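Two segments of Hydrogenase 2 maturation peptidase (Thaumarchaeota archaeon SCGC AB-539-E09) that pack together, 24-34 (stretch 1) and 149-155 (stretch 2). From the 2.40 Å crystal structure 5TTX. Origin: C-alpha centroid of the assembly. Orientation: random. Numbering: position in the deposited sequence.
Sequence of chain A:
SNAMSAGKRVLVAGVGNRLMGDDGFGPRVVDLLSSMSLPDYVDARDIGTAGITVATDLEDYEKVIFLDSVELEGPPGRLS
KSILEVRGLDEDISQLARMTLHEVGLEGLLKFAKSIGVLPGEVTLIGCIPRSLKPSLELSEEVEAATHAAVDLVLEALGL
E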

# COMPACT_ATOMS: atom_id res chain seq x y z
N GLY A 24 -23.99 38.80 -21.08
CA GLY A 24 -24.42 38.00 -22.21
C GLY A 24 -23.41 37.89 -23.33
O GLY A 24 -23.75 37.37 -24.40
N PHE A 25 -22.16 38.34 -23.14
CA PHE A 25 -21.13 38.17 -24.17
C PHE A 25 -21.05 36.73 -24.69
O PHE A 25 -21.12 36.49 -25.90
N GLY A 26 -20.87 35.76 -23.79
CA GLY A 26 -20.65 34.38 -24.20
C GLY A 26 -21.80 33.80 -25.02
O GLY A 26 -21.61 33.30 -26.13
N PRO A 27 -23.02 33.83 -24.46
CA PRO A 27 -24.19 33.35 -25.23
C PRO A 27 -24.39 34.09 -26.53
O PRO A 27 -24.88 33.49 -27.50
N ARG A 28 -24.04 35.37 -26.58
CA ARG A 28 -24.21 36.12 -27.83
C ARG A 28 -23.17 35.71 -28.88
O ARG A 28 -23.45 35.77 -30.07
N VAL A 29 -21.97 35.28 -28.46
CA VAL A 29 -21.03 34.70 -29.41
C VAL A 29 -21.58 33.39 -29.96
O VAL A 29 -21.49 33.12 -31.16
N VAL A 30 -22.16 32.57 -29.09
CA VAL A 30 -22.79 31.34 -29.58
C VAL A 30 -23.85 31.65 -30.63
O VAL A 30 -23.95 30.95 -31.64
N ASP A 31 -24.65 32.71 -30.41
CA ASP A 31 -25.63 33.12 -31.42
C ASP A 31 -24.96 33.38 -32.76
O ASP A 31 -25.45 32.95 -33.81
N LEU A 32 -23.83 34.11 -32.76
CA LEU A 32 -23.13 34.35 -34.01
C LEU A 32 -22.67 33.05 -34.65
O LEU A 32 -22.89 32.83 -35.85
N LEU A 33 -22.06 32.17 -33.86
CA LEU A 33 -21.55 30.90 -34.39
C LEU A 33 -22.68 30.02 -34.92
O LEU A 33 -22.58 29.47 -36.02
N SER A 34 -23.77 29.90 -34.16
CA SER A 34 -24.92 29.12 -34.61
C SER A 34 -25.50 29.62 -35.92
O SER A 34 -26.19 28.86 -36.60
N ALA A 149 -15.02 39.83 -32.72
CA ALA A 149 -13.62 39.49 -32.51
C ALA A 149 -13.48 38.11 -31.88
O ALA A 149 -12.60 37.32 -32.27
N ALA A 150 -14.33 37.80 -30.91
CA ALA A 150 -14.27 36.49 -30.29
C ALA A 150 -14.57 35.41 -31.31
O ALA A 150 -13.95 34.35 -31.30
N VAL A 151 -15.50 35.69 -32.23
CA VAL A 151 -15.82 34.72 -33.28
C VAL A 151 -14.56 34.37 -34.06
O VAL A 151 -14.26 33.20 -34.30
N ASP A 152 -13.78 35.39 -34.44
CA ASP A 152 -12.52 35.14 -35.13
C ASP A 152 -11.58 34.30 -34.28
O ASP A 152 -10.92 33.39 -34.81
N LEU A 153 -11.48 34.59 -32.97
CA LEU A 153 -10.59 33.80 -32.13
C LEU A 153 -11.03 32.35 -32.09
O LEU A 153 -10.21 31.44 -32.16
N VAL A 154 -12.34 32.13 -31.99
CA VAL A 154 -12.90 30.78 -32.05
C VAL A 154 -12.55 30.11 -33.36
O VAL A 154 -12.11 28.95 -33.40
N LEU A 155 -12.77 30.80 -34.48
CA LEU A 155 -12.51 30.16 -35.76
C LEU A 155 -11.03 29.87 -35.94
O LEU A 155 -10.67 28.83 -36.49

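The helix that begins at F25 and the helical segment 149-155 approach to 9.8 Å between axes and cross at -65°. The CA atoms closest to each other across the stretches are those of V29 and V151, 6.5 Å apart. The packing buries 303 Å² in total, and three residues, V151, L33 and A150, account for more than half of it.

V151 has the largest share, 70 Å². Its CA-to-CB bond points sideways, yet its t rotamer (chi1 161°) places both methyls against the first helix. V151 CG2 lies 3.6 Å from L32 CD1 and 4.1 Å from V29 CG1, while V151 CG1 lies 4.3 Å from L33 CD2. One branched side chain thus touches three residues of the opposing helix. L32 (m, t) and V29 (t, chi1 170°) both direct their CA-to-CB bonds toward the second stretch.

L33 follows with 62 Å². Its CA-to-CB bond also runs sideways, but chi1 -68° and chi2 170° carry its end nearer to the partner helix. Besides the V151 contact made through CD2, L33 CD1 packs 3.9 Å from V154 CG1; V154 is a t rotamer (chi1 169°) whose CA-to-CB bond points toward stretch 1.

At the other end of the contact, A150 contributes 47 Å² with a single methyl pointing toward stretch 1. A150 CB sits 3.5 Å from F25 CZ and 3.8 Å from V29 CG2. F25 starts sideways, and its t rotamer (chi1 163°, chi2 -103°) brings the ring end to that methyl at an oblique angle.

No hydrogen bond crosses the interface, and the closest atom pair of each touching residue pair is carbon to carbon. S34 OG donates to V30 O at 3.2 Å within stretch 1, and D31 is hydrogen-bonded elsewhere in the structure. The CA-to-CB bond of D152 points away from stretch 1.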

# COMPACT_ATOMS: atom_id res chain seq x y z
CB PHE A 25 -19.78 38.62 -23.62
CG PHE A 25 -18.59 38.13 -24.41
CD1 PHE A 25 -17.81 37.06 -23.95
CD2 PHE A 25 -18.23 38.75 -25.60
CE1 PHE A 25 -16.68 36.62 -24.68
CE2 PHE A 25 -17.11 38.32 -26.34
CZ PHE A 25 -16.34 37.28 -25.89
CB PRO A 27 -25.36 33.59 -24.27
CG PRO A 27 -24.73 33.49 -22.86
CD PRO A 27 -23.33 34.05 -23.03
CB ARG A 28 -24.17 37.62 -27.54
CG ARG A 28 -25.45 38.18 -26.87
CD ARG A 28 -26.64 38.30 -27.85
NE ARG A 28 -26.27 39.19 -28.94
CZ ARG A 28 -26.51 40.50 -28.94
NH1 ARG A 28 -27.15 41.08 -27.92
NH2 ARG A 28 -26.11 41.23 -29.97
CB VAL A 29 -19.64 34.49 -28.78
CG1 VAL A 29 -18.75 33.66 -29.75
CG2 VAL A 29 -18.96 35.84 -28.43
CB VAL A 30 -23.37 30.54 -28.40
CG1 VAL A 30 -24.21 29.35 -28.89
CG2 VAL A 30 -22.22 30.05 -27.53
CB ASP A 31 -26.39 34.37 -30.99
CG ASP A 31 -27.28 34.15 -29.79
OD1 ASP A 31 -27.39 32.99 -29.32
OD2 ASP A 31 -27.87 35.15 -29.32
CB LEU A 32 -21.94 35.29 -33.78
CG LEU A 32 -22.30 36.73 -33.45
CD1 LEU A 32 -21.02 37.52 -33.17
CD2 LEU A 32 -23.12 37.39 -34.62
CB LEU A 33 -20.76 30.17 -33.31
CG LEU A 33 -19.45 30.87 -32.93
CD1 LEU A 33 -18.85 30.24 -31.70
CD2 LEU A 33 -18.47 30.81 -34.10
CB SER A 34 -26.04 29.13 -33.56
OG SER A 34 -25.64 28.39 -32.41
CB ALA A 149 -12.95 40.55 -31.63
CB ALA A 150 -15.24 36.41 -29.10
CB VAL A 151 -16.94 35.28 -34.19
CG1 VAL A 151 -16.99 34.55 -35.55
CG2 VAL A 151 -18.27 35.17 -33.49
CB ASP A 152 -11.85 36.46 -35.51
CG ASP A 152 -12.62 37.21 -36.58
OD1 ASP A 152 -13.47 36.58 -37.28
OD2 ASP A 152 -12.37 38.42 -36.72
CB LEU A 153 -10.55 34.35 -30.71
CG LEU A 153 -9.68 35.56 -30.45
CD1 LEU A 153 -9.70 35.92 -28.95
CD2 LEU A 153 -8.27 35.29 -30.94
CB VAL A 154 -14.41 30.84 -31.83
CG1 VAL A 154 -15.04 29.49 -32.15
CG2 VAL A 154 -14.70 31.25 -30.41
CB LEU A 155 -13.05 31.01 -36.92
CG LEU A 155 -14.58 31.16 -37.05
CD1 LEU A 155 -14.97 32.06 -38.24
CD2 LEU A 155 -15.26 29.80 -37.19